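PDB 3WPU: beta-fructofuranosidase from Arthrobacter, which belongs to the levansucrase/invertase family of carbohydrate-active enzymes, a family built on a five-bladed beta-propeller. Local coordinates for residues N243-F248 with V262-S267; D335-P340 with L351-H356. All coordinates share one frame; numbering follows the deposited sequence. Where two conformers were deposited one is given.

Contact 1 of 2, residues N243-F248 with V262-S267; sequences NFRDPF and VFEGNS
Arg-245 faces Glu-264 and Phe-248 faces Val-262 as antiparallel hydrogen-bonded pairs of a beta hairpin, its short strand segments running at 165° to each other. Each pair carries two N-H...O bonds, among them Glu-264 N to Arg-245 O at 2.8 Å. Between the pairs the register slips by one residue: a beta bulge, where Asp-246 takes a positive phi. Glu-264 CG is anti to the backbone N (chi1 177°), and the extended chain carries the carboxylate alongside Arg-245. Its OE1 sits over one face of the guanidinium, 3.3 Å from Arg-245 NE, a salt bridge without a hydrogen bond because the oxygen is well out of plane. Asp-246 OD2 and Glu-264 OE1, 3.8 Å apart, are like charges that Arg-245 would probably offset; the chief partner of Asp-246 OD2 is Arg-339 N. Phe-244 CE1 meets Phe-263 CE1 at 3.7 Å, with the ring planes inclined at 55°. Asn-243 N donates to Asn-266 OD1 (3.1 Å) from above the amide plane, and a water bridges Asn-243 O and Asn-266 N. A glycerol hydrogen-bonded to Asp-246 OD1, probably from the crystallisation liquor, is consistent with a pocket beside the bulge, which falls on Arg-245, Asp-246 and Pro-247, the family's Arg-Asp-Pro motif.

Contact 2 of 2, residues D335-P340 with L351-H356; sequences DQTERP and LFTISH
Glu-338 and Ile-354 form one antiparallel hydrogen-bonded pair where the loop after strand 321-331 runs beside strand 348-355, a buried backbone contact continued by polar side chains. Glu-338 N gives a bond of 2.8 Å to Ile-354 O, lying in the carbonyl plane. In return Glu-338 O accepts firmly from Ile-354 N at 2.9 Å. A second donor, the hydroxyl OG1 of Thr-353 at 2.6 Å from Glu-338 O, comes from the opposite face of the carbonyl plane, but it holds for one of two deposited conformers only and is less certain. In that conformer OG1 gets there because it is anti to the backbone N (chi1 -171°). Immediately after Glu-338 the chain turns a corner at Arg-339, whose phi and psi are both positive. Glu-338, Arg-339 and Pro-340 make up the Glu-Arg-Pro motif of the levansucrase/invertase propeller, and the corner takes the chain into strand 340-345, the hairpin partner of 348-355. Arg-339 keeps its CB 3.9 Å from Ile-354 CG1 while its extended chain leads off to Thr-77 O. Beyond the corner, Pro-340 CA makes a C-H...O contact of 3.2 Å with Phe-352 O, and Pro-340 CB lies 4.0 Å from Leu-351 CD1. At the other end, Glu-338 OE2 approaches the His-356 ring obliquely, 3.4 Å from CD2, and bonds to Tyr-421 OH. One water links Glu-338 OE1 with His-356 NE2; a second accepts from both Gln-336 NE2 and His-356 N and donates to Gln-336 O. Tyr-421 stacks on the His-356 ring, whose ND1 is hydrogen-bonded to Glu-368.

Overall arrangement
Contact 1 closes along the chain before contact 2 opens, yet their centres lie only about 9 Å apart. They belong to two separate sheets, brought together where the motif segments touch, consistent with successive blades of the propeller. The junction is polar: the N-H at the corner of contact 2 is held by Asp-246, the bulge residue of contact 1, and Arg-245 NH2 forms a salt bridge with Glu-338 OE1 besides a weak bond to Gln-336 OE1. Glu-264 CG packs 3.3 Å from Thr-337 O. The glycerol lies about 3 Å from the Asp-246 side chain and about 6 Å from that of Glu-338, which is consistent with both motifs bordering one pocket.

Contact 1 of 2, residues N243-F248 with V262-S267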
# COMPACT_ATOMS: atom_id res chain seq x y z
N ASN A 243 -15.39 -2.34 4.51
CA ASN A 243 -14.07 -2.46 3.90
C ASN A 243 -13.37 -3.71 4.40
O ASN A 243 -13.40 -4.00 5.58
CB ASN A 243 -13.24 -1.24 4.28
CG ASN A 243 -13.91 0.06 3.85
OD1 ASN A 243 -14.29 0.90 4.67
ND2 ASN A 243 -14.04 0.21 2.58
N PHE A 244 -12.72 -4.41 3.48
CA PHE A 244 -11.98 -5.66 3.83
C PHE A 244 -11.12 -5.99 2.63
O PHE A 244 -11.63 -6.44 1.61
CB PHE A 244 -12.93 -6.82 4.18
CG PHE A 244 -12.21 -8.02 4.71
CD1 PHE A 244 -11.90 -8.12 6.06
CD2 PHE A 244 -11.85 -9.06 3.86
CE1 PHE A 244 -11.19 -9.22 6.53
CE2 PHE A 244 -11.18 -10.16 4.34
CZ PHE A 244 -10.85 -10.24 5.67
N ARG A 245 -9.85 -5.65 2.70
CA ARG A 245 -8.97 -5.77 1.54
C ARG A 245 -7.51 -5.50 1.86
O ARG A 245 -7.18 -5.11 2.98
CB ARG A 245 -9.44 -4.79 0.42
CG ARG A 245 -9.49 -3.33 0.81
CD ARG A 245 -9.92 -2.51 -0.41
NE ARG A 245 -10.12 -1.11 -0.08
CZ ARG A 245 -11.21 -0.57 0.44
NH1 ARG A 245 -12.29 -1.30 0.70
NH2 ARG A 245 -11.25 0.73 0.67
N ASP A 246 -6.67 -5.74 0.85
CA ASP A 246 -5.28 -5.29 0.76
C ASP A 246 -4.31 -6.07 1.69
O ASP A 246 -3.69 -5.46 2.55
CB ASP A 246 -5.13 -3.81 1.10
CG ASP A 246 -5.99 -2.88 0.23
OD1 ASP A 246 -6.48 -3.32 -0.82
OD2 ASP A 246 -6.25 -1.71 0.68
N PRO A 247 -4.14 -7.38 1.44
CA PRO A 247 -3.22 -8.19 2.28
C PRO A 247 -1.74 -7.89 2.00
O PRO A 247 -1.29 -7.90 0.85
CB PRO A 247 -3.54 -9.62 1.85
CG PRO A 247 -3.99 -9.48 0.44
CD PRO A 247 -4.83 -8.24 0.47
N PHE A 248 -0.98 -7.67 3.08
CA PHE A 248 0.48 -7.51 3.05
C PHE A 248 1.07 -8.50 4.06
O PHE A 248 0.76 -8.39 5.24
CB PHE A 248 0.84 -6.07 3.45
CG PHE A 248 2.33 -5.83 3.64
CD1 PHE A 248 3.12 -5.45 2.58
CD2 PHE A 248 2.94 -6.03 4.88
CE1 PHE A 248 4.49 -5.24 2.72
CE2 PHE A 248 4.30 -5.80 5.04
CZ PHE A 248 5.09 -5.44 3.97
N VAL A 262 -1.11 -8.02 7.46
CA VAL A 262 -2.01 -6.93 7.78
C VAL A 262 -2.88 -6.64 6.58
O VAL A 262 -2.57 -7.01 5.44
CB VAL A 262 -1.30 -5.64 8.29
CG1 VAL A 262 -0.65 -5.90 9.65
CG2 VAL A 262 -0.27 -5.13 7.32
N PHE A 263 -4.03 -6.06 6.88
CA PHE A 263 -5.02 -5.75 5.87
C PHE A 263 -5.95 -4.68 6.42
O PHE A 263 -5.97 -4.41 7.62
CB PHE A 263 -5.82 -7.01 5.50
CG PHE A 263 -6.40 -7.72 6.68
CD1 PHE A 263 -7.66 -7.39 7.15
CD2 PHE A 263 -5.68 -8.68 7.34
CE1 PHE A 263 -8.19 -7.99 8.26
CE2 PHE A 263 -6.21 -9.30 8.47
CZ PHE A 263 -7.46 -8.96 8.91
N GLU A 264 -6.67 -4.00 5.53
CA GLU A 264 -7.71 -3.08 5.92
C GLU A 264 -9.01 -3.78 6.29
O GLU A 264 -9.49 -4.64 5.55
CB GLU A 264 -8.02 -2.10 4.76
CG GLU A 264 -9.16 -1.16 5.12
CD GLU A 264 -9.54 -0.20 4.00
OE1 GLU A 264 -9.03 -0.36 2.89
OE2 GLU A 264 -10.38 0.69 4.26
N GLY A 265 -9.58 -3.38 7.41
CA GLY A 265 -10.94 -3.75 7.79
C GLY A 265 -11.73 -2.56 8.30
O GLY A 265 -11.29 -1.40 8.18
N ASN A 266 -12.92 -2.84 8.84
CA ASN A 266 -13.60 -1.90 9.72
C ASN A 266 -13.82 -2.57 11.06
O ASN A 266 -13.90 -3.79 11.15
CB ASN A 266 -14.97 -1.48 9.19
CG ASN A 266 -14.92 -0.60 7.94
OD1 ASN A 266 -15.78 -0.71 7.09
ND2 ASN A 266 -13.97 0.26 7.85
N SER A 267 -13.93 -1.75 12.10
CA SER A 267 -14.30 -2.26 13.41
C SER A 267 -15.66 -2.95 13.31
O SER A 267 -16.56 -2.51 12.62
CB SER A 267 -14.35 -1.11 14.41
OG SER A 267 -13.08 -0.51 14.55
O HOH W 1 -13.97 -5.53 7.86

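Contact 2 of 2, residues D335-P340 with L351-H356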
# COMPACT_ATOMS: atom_id res chain seq x y z
N ASP A 335 -13.06 6.32 8.01
CA ASP A 335 -13.68 5.15 7.41
C ASP A 335 -12.64 4.15 6.88
O ASP A 335 -12.89 2.94 6.85
CB ASP A 335 -14.55 5.62 6.21
CG ASP A 335 -15.35 4.50 5.57
OD1 ASP A 335 -15.92 3.63 6.29
OD2 ASP A 335 -15.41 4.50 4.31
N GLN A 336 -11.50 4.68 6.44
CA GLN A 336 -10.60 3.93 5.59
C GLN A 336 -9.12 4.12 5.93
O GLN A 336 -8.52 5.12 5.63
CB GLN A 336 -10.88 4.30 4.13
CG GLN A 336 -12.18 3.76 3.60
CD GLN A 336 -12.25 3.86 2.10
OE1 GLN A 336 -13.00 3.15 1.47
NE2 GLN A 336 -11.40 4.70 1.51
N THR A 337 -8.53 3.13 6.62
CA THR A 337 -7.11 3.04 6.77
C THR A 337 -6.67 1.99 5.74
O THR A 337 -6.68 0.79 5.99
CB THR A 337 -6.78 2.57 8.21
OG1 THR A 337 -7.70 1.54 8.57
CG2 THR A 337 -6.98 3.72 9.21
N GLU A 338 -6.35 2.45 4.53
CA GLU A 338 -6.13 1.57 3.41
C GLU A 338 -4.69 1.08 3.28
O GLU A 338 -3.77 1.72 3.81
CB GLU A 338 -6.52 2.29 2.11
CG GLU A 338 -7.93 2.80 2.15
CD GLU A 338 -8.38 3.36 0.83
OE1 GLU A 338 -8.62 2.56 -0.10
OE2 GLU A 338 -8.56 4.59 0.76
N ARG A 339 -4.50 -0.00 2.53
CA ARG A 339 -3.19 -0.49 2.18
C ARG A 339 -2.14 -0.48 3.30
O ARG A 339 -1.04 0.08 3.18
CB ARG A 339 -2.67 0.29 0.98
CG ARG A 339 -1.68 -0.53 0.29
CD ARG A 339 -1.13 0.09 -0.96
NE ARG A 339 -0.18 -0.88 -1.46
CZ ARG A 339 0.34 -0.86 -2.67
NH1 ARG A 339 0.05 0.14 -3.53
NH2 ARG A 339 1.18 -1.82 -2.98
N PRO A 340 -2.48 -1.13 4.40
CA PRO A 340 -1.53 -1.15 5.50
C PRO A 340 -0.29 -1.99 5.17
O PRO A 340 -0.37 -3.01 4.47
CB PRO A 340 -2.33 -1.78 6.63
CG PRO A 340 -3.30 -2.68 5.94
CD PRO A 340 -3.70 -1.88 4.71
N LEU A 351 3.85 1.12 11.15
CA LEU A 351 2.67 0.72 10.43
C LEU A 351 2.36 1.94 9.57
O LEU A 351 2.18 3.03 10.12
CB LEU A 351 1.52 0.43 11.39
CG LEU A 351 0.11 0.41 10.81
CD1 LEU A 351 -0.01 -0.59 9.68
CD2 LEU A 351 -0.95 0.16 11.87
N PHE A 352 2.37 1.76 8.26
CA PHE A 352 1.96 2.81 7.32
C PHE A 352 0.63 2.45 6.68
O PHE A 352 0.39 1.32 6.31
CB PHE A 352 3.01 3.03 6.25
CG PHE A 352 4.29 3.63 6.74
CD1 PHE A 352 4.34 4.95 7.17
CD2 PHE A 352 5.45 2.86 6.80
CE1 PHE A 352 5.52 5.53 7.58
CE2 PHE A 352 6.64 3.43 7.22
CZ PHE A 352 6.67 4.76 7.64
N THR A 353 -0.22 3.46 6.49
CA THR A 353 -1.50 3.25 5.87
C THR A 353 -1.80 4.52 5.06
O THR A 353 -1.10 5.52 5.21
CB THR A 353 -2.58 2.91 6.93
OG1 THR A 353 -3.80 2.49 6.30
CG2 THR A 353 -2.82 4.09 7.87
N ILE A 354 -2.78 4.40 4.19
CA ILE A 354 -3.17 5.49 3.28
C ILE A 354 -4.61 5.89 3.58
O ILE A 354 -5.44 5.03 3.81
CB ILE A 354 -3.11 4.98 1.82
CG1 ILE A 354 -1.84 4.10 1.59
CG2 ILE A 354 -3.19 6.16 0.88
CD1 ILE A 354 -0.53 4.76 1.92
N SER A 355 -4.93 7.20 3.49
CA SER A 355 -6.29 7.66 3.69
C SER A 355 -6.60 8.84 2.78
O SER A 355 -5.70 9.56 2.37
CB SER A 355 -6.52 8.08 5.13
OG SER A 355 -7.88 8.00 5.47
N HIS A 356 -7.89 9.01 2.53
CA HIS A 356 -8.40 10.14 1.74
C HIS A 356 -8.81 11.26 2.68
O HIS A 356 -9.16 11.04 3.83
CB HIS A 356 -9.63 9.72 0.97
CG HIS A 356 -9.37 8.75 -0.14
ND1 HIS A 356 -8.56 9.04 -1.22
CD2 HIS A 356 -9.84 7.50 -0.35
CE1 HIS A 356 -8.56 8.01 -2.05
NE2 HIS A 356 -9.31 7.06 -1.53
O HOH W 2 -9.28 6.53 2.89
O HOH W 3 -9.20 4.36 -2.30